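Local coordinates for amino acid ABC transporter, periplasmic amino acid-binding protein, putative (Streptococcus pneumoniae, PDB 4I62) that binds L-arginine in its cleft and probably delivers it, as a membrane-anchored lipoprotein, to an amino acid ABC importer, at residues A50-Q55 and E198-K203; D103-G108 and A228-K233. All coordinates share one frame; numbering follows the deposited sequence. Where two conformers were deposited one is given.

Contact 1: A50-Q55 and E198-K203. With ARG (arginine), chain B.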
loop_
_atom_site.group_PDB
_atom_site.type_symbol
_atom_site.label_atom_id
_atom_site.label_comp_id
_atom_site.label_asym_id
_atom_site.label_seq_id
_atom_site.Cartn_x
_atom_site.Cartn_y
_atom_site.Cartn_z
ATOM N N ALA A 50 -2.842 5.129 4.205
ATOM C CA ALA A 50 -2.009 5.631 5.290
ATOM C C ALA A 50 -1.405 4.438 6.039
ATOM O O ALA A 50 -2.106 3.443 6.287
ATOM C CB ALA A 50 -2.824 6.483 6.251
ATOM N N PRO A 51 -0.143 4.534 6.466
ATOM C CA PRO A 51 0.717 5.734 6.501
ATOM C C PRO A 51 1.529 5.983 5.218
ATOM O O PRO A 51 2.239 6.999 5.126
ATOM C CB PRO A 51 1.686 5.418 7.673
ATOM C CG PRO A 51 1.810 3.916 7.608
ATOM C CD PRO A 51 0.424 3.438 7.284
ATOM N N PHE A 52 1.458 5.060 4.267
ATOM C CA PHE A 52 2.348 5.087 3.094
ATOM C C PHE A 52 2.009 6.223 2.130
ATOM O O PHE A 52 2.898 6.999 1.713
ATOM C CB PHE A 52 2.348 3.706 2.433
ATOM C CG PHE A 52 2.836 2.655 3.377
ATOM C CD1 PHE A 52 4.201 2.534 3.630
ATOM C CD2 PHE A 52 1.938 1.891 4.125
ATOM C CE1 PHE A 52 4.665 1.644 4.576
ATOM C CE2 PHE A 52 2.412 1.010 5.087
ATOM C CZ PHE A 52 3.767 0.891 5.310
ATOM N N GLU A 53 0.733 6.348 1.756
ATOM C CA GLU A 53 0.263 7.492 0.953
ATOM C C GLU A 53 -1.205 7.726 1.273
ATOM O O GLU A 53 -1.990 6.771 1.304
ATOM C CB GLU A 53 0.472 7.281 -0.548
ATOM C CG GLU A 53 -0.012 5.932 -1.079
ATOM C CD GLU A 53 1.006 4.826 -0.951
ATOM O OE1 GLU A 53 2.221 5.207 -1.022
ATOM O OE2 GLU A 53 0.660 3.619 -0.827
ATOM N N TYR A 54 -1.574 8.984 1.466
ATOM C CA TYR A 54 -2.947 9.305 1.823
ATOM C C TYR A 54 -3.164 10.777 1.531
ATOM O O TYR A 54 -2.231 11.537 1.251
ATOM C CB TYR A 54 -3.232 8.944 3.292
ATOM C CG TYR A 54 -2.363 9.640 4.337
ATOM C CD1 TYR A 54 -1.090 9.139 4.634
ATOM C CD2 TYR A 54 -2.824 10.761 5.049
ATOM C CE1 TYR A 54 -0.314 9.711 5.605
ATOM C CE2 TYR A 54 -2.022 11.360 6.007
ATOM C CZ TYR A 54 -0.779 10.832 6.282
ATOM O OH TYR A 54 0.034 11.403 7.239
ATOM N N GLN A 55 -4.431 11.175 1.592
ATOM C CA GLN A 55 -4.809 12.572 1.424
ATOM C C GLN A 55 -5.009 13.210 2.777
ATOM O O GLN A 55 -5.763 12.689 3.623
ATOM C CB GLN A 55 -6.084 12.715 0.595
ATOM C CG GLN A 55 -5.967 12.236 -0.839
ATOM C CD GLN A 55 -7.215 12.540 -1.637
ATOM O OE1 GLN A 55 -7.435 13.678 -2.051
ATOM N NE2 GLN A 55 -8.049 11.532 -1.840
ATOM N N GLU A 198 -3.191 -5.057 5.202
ATOM C CA GLU A 198 -1.920 -5.160 5.915
ATOM C C GLU A 198 -1.972 -4.349 7.219
ATOM O O GLU A 198 -2.606 -3.285 7.282
ATOM C CB GLU A 198 -0.783 -4.726 4.989
ATOM C CG GLU A 198 -0.533 -5.827 3.930
ATOM C CD GLU A 198 -0.095 -5.361 2.537
ATOM O OE1 GLU A 198 -0.380 -4.205 2.136
ATOM O OE2 GLU A 198 0.460 -6.202 1.802
ATOM N N GLU A 199 -1.291 -4.854 8.234
ATOM C CA GLU A 199 -1.426 -4.385 9.600
ATOM C C GLU A 199 -1.352 -2.853 9.788
ATOM O O GLU A 199 -2.225 -2.290 10.450
ATOM C CB GLU A 199 -0.425 -5.107 10.510
ATOM C CG GLU A 199 -0.586 -4.721 11.975
ATOM C CD GLU A 199 0.222 -5.596 12.928
ATOM O OE1 GLU A 199 1.163 -6.291 12.482
ATOM O OE2 GLU A 199 -0.019 -5.533 14.164
ATOM N N PRO A 200 -0.329 -2.176 9.252
ATOM C CA PRO A 200 -0.231 -0.728 9.543
ATOM C C PRO A 200 -1.398 0.054 8.947
ATOM O O PRO A 200 -1.859 1.035 9.512
ATOM C CB PRO A 200 1.099 -0.317 8.868
ATOM C CG PRO A 200 1.367 -1.385 7.862
ATOM C CD PRO A 200 0.832 -2.655 8.478
ATOM N N VAL A 201 -1.880 -0.404 7.803
ATOM C CA VAL A 201 -3.002 0.232 7.121
ATOM C C VAL A 201 -4.311 -0.035 7.884
ATOM O O VAL A 201 -5.113 0.873 8.114
ATOM C CB VAL A 201 -3.055 -0.226 5.646
ATOM C CG1 VAL A 201 -4.300 0.295 4.950
ATOM C CG2 VAL A 201 -1.796 0.276 4.945
ATOM N N ALA A 202 -4.497 -1.269 8.339
ATOM C CA ALA A 202 -5.632 -1.582 9.187
ATOM C C ALA A 202 -5.638 -0.718 10.442
ATOM O O ALA A 202 -6.672 -0.154 10.817
ATOM C CB ALA A 202 -5.646 -3.073 9.527
ATOM N N LYS A 203 -4.482 -0.619 11.073
ATOM C CA LYS A 203 -4.375 0.202 12.297
ATOM C C LYS A 203 -4.697 1.670 12.035
ATOM O O LYS A 203 -5.369 2.314 12.855
ATOM C CB LYS A 203 -2.984 0.099 12.927
ATOM C CG LYS A 203 -2.686 -1.225 13.608
ATOM C CD LYS A 203 -1.202 -1.276 13.999
ATOM C CE LYS A 203 -0.861 -2.406 14.958
ATOM N NZ LYS A 203 0.612 -2.499 15.237
HETATM N N ARG B . 0.437 -4.409 -0.655
HETATM C CA ARG B . -0.751 -4.693 -1.501
HETATM C C ARG B . -0.349 -5.022 -2.937
HETATM O O ARG B . 0.781 -4.683 -3.348
HETATM C CB ARG B . -1.762 -3.564 -1.421
HETATM C CG ARG B . -1.178 -2.197 -1.787
HETATM C CD ARG B . -2.257 -1.151 -1.977
HETATM N NE ARG B . -1.662 0.172 -2.016
HETATM C CZ ARG B . -2.324 1.296 -2.201
HETATM N NH1 ARG B . -1.668 2.452 -2.231
HETATM N NH2 ARG B . -3.645 1.271 -2.368
HETATM O OXT ARG B . -1.226 -5.594 -3.665
HETATM O O HOH W 1 -4.887 3.460 6.795
#
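Ala50 presents its backbone carbonyl to the first turn of helix 199-208, with its CA 5.8 Å from that of Val201 and a cis peptide bond leading on to Pro51. The meeting lies beside the ligand cleft of a type II periplasmic binding protein, where the two lobes probably come together around the bound arginine. No direct hydrogen bond joins the segments. Val201 CA makes a CA-H...O contact of 3.4 Å to Ala50 O, with an angle of 159° at the hydrogen. Water 1 donates to both Ala50 O and Val201 O and so bridges the two backbones.

The side chains that meet across the segments are apolar. Phe52 turns the edge of its ring to the helix. Its CE2 lies 3.8 Å from Pro200 CG, which sits in the ring plane. Val201 CG2 approaches the same edge at CD2. Pro51 CG lies over one face of the ring, and Tyr126 and Tyr227 make edge-to-face contacts with it. Pro51 CD meets Pro200 CB at 4.1 Å, a looser touch.

Glu198 holds the N-cap position of the helix, and its O accepts from Ala202 N. Its carboxylate turns to the ligand: the arginine N donates to Glu198 OE1 at 2.9 Å and weakly to OE2. Tyr227 OH is also hydrogen-bonded to OE1. At the other end of the ligand, a chi1 of 49° and a bend at chi2 carry the Glu53 carboxylate round to the guanidinium, where arginine NH1 donates to Glu53 OE2 at 3.0 Å.

Contact 2: D103-G108 and A228-K233; sequences DLAISG and AVAMKK. With ARG (arginine), chain B.
Ala105 and Ala230 form an antiparallel hydrogen-bonded pair, a single bridge with two backbone bonds. Ala105 N donates to Ala230 O at 2.9 Å, and Ala230 N donates back to Ala105 O at 3.1 Å. Both are fairly straight, at 166° and 158°. Each carbonyl also takes a CA-H...O contact, Ala230 O from Leu104 CA and Ala105 O from Val229 CA. The methyl groups of the pair touch CB to CB at 4.1 Å.

Val229 CG1 is the apolar centre of the other face. With CG1 anti to its backbone N (chi1 174°), Val229 reaches both Leu104 CD2 at 3.8 Å and Ile106 CG1 at 3.9 Å. Leu104 and Met231 run side by side on this face, with Leu104 CD2 3.7 Å from Met231 CB.

Waters extend the pairing at both ends. Water 2 donates to Asp103 O and accepts from Lys232 N. Water 3 accepts from Ser107 N and donates to Ala228 O.

The bridge joins the edge of the parallel sheet, where strand 104-105 lies beside strand 40-45, to the returning strand 226-232. This fits the type II periplasmic binding fold, in which the chain crosses to the second lobe and comes back. Helix 90-98 packs on the face of Ala105 and Ala230, while Ile106 rests on helix 67-79.

Beyond strand 104-105 the chain runs into the ligand pocket. Ser107 O accepts from arginine NE at 2.9 Å and from arginine NH1, which also donates to Ser107 OG. Asn46 N is hydrogen-bonded to that hydroxyl, and Asp68 OD2 to Gly108 N. Gly108 O accepts from the arginine N at 2.8 Å.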
loop_
_atom_site.group_PDB
_atom_site.type_symbol
_atom_site.label_atom_id
_atom_site.label_comp_id
_atom_site.label_asym_id
_atom_site.label_seq_id
_atom_site.Cartn_x
_atom_site.Cartn_y
_atom_site.Cartn_z
ATOM N N ASP A 103 7.398 6.217 -14.151
ATOM C CA ASP A 103 8.734 5.635 -14.028
ATOM C C ASP A 103 8.854 4.619 -12.889
ATOM O O ASP A 103 9.584 3.625 -13.015
ATOM C CB ASP A 103 9.742 6.755 -13.785
ATOM C CG ASP A 103 9.753 7.755 -14.915
ATOM O OD1 ASP A 103 9.835 7.316 -16.085
ATOM O OD2 ASP A 103 9.631 8.981 -14.663
ATOM N N LEU A 104 8.173 4.887 -11.777
ATOM C CA LEU A 104 8.215 4.022 -10.591
ATOM C C LEU A 104 6.805 3.887 -10.061
ATOM O O LEU A 104 6.019 4.826 -10.184
ATOM C CB LEU A 104 9.076 4.626 -9.460
ATOM C CG LEU A 104 10.537 4.871 -9.775
ATOM C CD1 LEU A 104 11.203 5.576 -8.594
ATOM C CD2 LEU A 104 11.267 3.553 -10.121
ATOM N N ALA A 105 6.539 2.754 -9.422
ATOM C CA ALA A 105 5.383 2.629 -8.535
ATOM C C ALA A 105 5.923 2.604 -7.117
ATOM O O ALA A 105 6.681 1.691 -6.763
ATOM C CB ALA A 105 4.595 1.359 -8.812
ATOM N N ILE A 106 5.533 3.603 -6.328
ATOM C CA ILE A 106 5.869 3.642 -4.903
ATOM C C ILE A 106 4.514 3.813 -4.206
ATOM O O ILE A 106 3.999 4.931 -4.088
ATOM C CB ILE A 106 6.852 4.780 -4.518
ATOM C CG1 ILE A 106 8.066 4.788 -5.456
ATOM C CG2 ILE A 106 7.278 4.573 -3.067
ATOM C CD1 ILE A 106 9.062 5.924 -5.156
ATOM N N SER A 107 3.924 2.682 -3.805
ATOM C CA SER A 107 2.514 2.701 -3.468
ATOM C C SER A 107 2.171 1.531 -2.550
ATOM O O SER A 107 1.104 0.898 -2.707
ATOM C CB SER A 107 1.657 2.672 -4.741
ATOM O OG SER A 107 0.284 3.018 -4.511
ATOM N N GLY A 108 3.074 1.212 -1.626
ATOM C CA GLY A 108 2.860 0.062 -0.757
ATOM C C GLY A 108 2.762 -1.237 -1.546
ATOM O O GLY A 108 1.982 -2.118 -1.189
ATOM N N ALA A 228 8.167 -3.044 -1.996
ATOM C CA ALA A 228 9.301 -2.630 -2.799
ATOM C C ALA A 228 8.828 -1.635 -3.851
ATOM O O ALA A 228 7.613 -1.506 -4.125
ATOM C CB ALA A 228 9.963 -3.840 -3.425
ATOM N N VAL A 229 9.773 -0.913 -4.438
ATOM C CA VAL A 229 9.487 -0.015 -5.543
ATOM C C VAL A 229 9.519 -0.802 -6.843
ATOM O O VAL A 229 10.471 -1.540 -7.093
ATOM C CB VAL A 229 10.538 1.091 -5.578
ATOM C CG1 VAL A 229 10.368 1.980 -6.818
ATOM C CG2 VAL A 229 10.540 1.882 -4.272
ATOM N N ALA A 230 8.465 -0.659 -7.656
ATOM C CA ALA A 230 8.434 -1.374 -8.948
ATOM C C ALA A 230 8.854 -0.461 -10.063
ATOM O O ALA A 230 8.547 0.749 -10.075
ATOM C CB ALA A 230 7.024 -1.901 -9.237
ATOM N N MET A 231 9.541 -1.043 -11.025
ATOM C CA MET A 231 9.990 -0.313 -12.198
ATOM C C MET A 231 10.014 -1.274 -13.392
ATOM O O MET A 231 9.825 -2.481 -13.235
ATOM C CB MET A 231 11.359 0.326 -11.945
ATOM C CG MET A 231 12.460 -0.662 -11.764
ATOM S SD MET A 231 13.879 0.024 -10.868
ATOM C CE MET A 231 13.297 -0.131 -9.173
ATOM N N LYS A 232 10.195 -0.721 -14.579
ATOM C CA LYS A 232 10.249 -1.565 -15.761
ATOM C C LYS A 232 11.419 -2.527 -15.694
ATOM O O LYS A 232 12.478 -2.232 -15.117
ATOM C CB LYS A 232 10.278 -0.742 -17.042
ATOM C CG LYS A 232 8.882 -0.401 -17.563
ATOM C CD LYS A 232 8.961 0.483 -18.803
ATOM C CE LYS A 232 9.628 -0.249 -19.956
ATOM N NZ LYS A 232 8.845 -1.468 -20.345
ATOM N N LYS A 233 11.219 -3.685 -16.318
ATOM C CA LYS A 233 12.214 -4.738 -16.345
ATOM C C LYS A 233 13.493 -4.190 -16.941
ATOM O O LYS A 233 13.454 -3.344 -17.835
ATOM C CB LYS A 233 11.714 -5.905 -17.206
ATOM C CG LYS A 233 12.393 -7.235 -16.921
ATOM C CD LYS A 233 12.049 -7.680 -15.522
ATOM C CE LYS A 233 12.465 -9.109 -15.249
ATOM N NZ LYS A 233 12.073 -9.491 -13.859
HETATM N N ARG B . 0.437 -4.409 -0.655
HETATM C CA ARG B . -0.751 -4.693 -1.501
HETATM C C ARG B . -0.349 -5.022 -2.937
HETATM O O ARG B . 0.781 -4.683 -3.348
HETATM C CB ARG B . -1.762 -3.564 -1.421
HETATM C CG ARG B . -1.178 -2.197 -1.787
HETATM C CD ARG B . -2.257 -1.151 -1.977
HETATM N NE ARG B . -1.662 0.172 -2.016
HETATM C CZ ARG B . -2.324 1.296 -2.201
HETATM N NH1 ARG B . -1.668 2.452 -2.231
HETATM N NH2 ARG B . -3.645 1.271 -2.368
HETATM O OXT ARG B . -1.226 -5.594 -3.665
HETATM O O HOH W 2 10.333 2.110 -15.072
HETATM O O HOH W 3 5.821 0.481 -3.201
#

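Both contacts are buried, and their centres lie about 18 Å apart. Contact 1 brings a loop to the start of a helix across the cleft and is held by apolar touches and a bridging water. Contact 2 pairs two strand segments within one lobe and has direct backbone hydrogen bonds. They share the ligand. Contact 1 supplies carboxylates to its two ends, whereas contact 2 supplies two backbone carbonyls and one hydroxyl. The two sites also touch: Glu53 OE2 packs 3.1 Å from Ser107 C. Along the chain their segments alternate, 50-55, 103-108, 198-203 and 228-233, in keeping with a chain that visits both lobes.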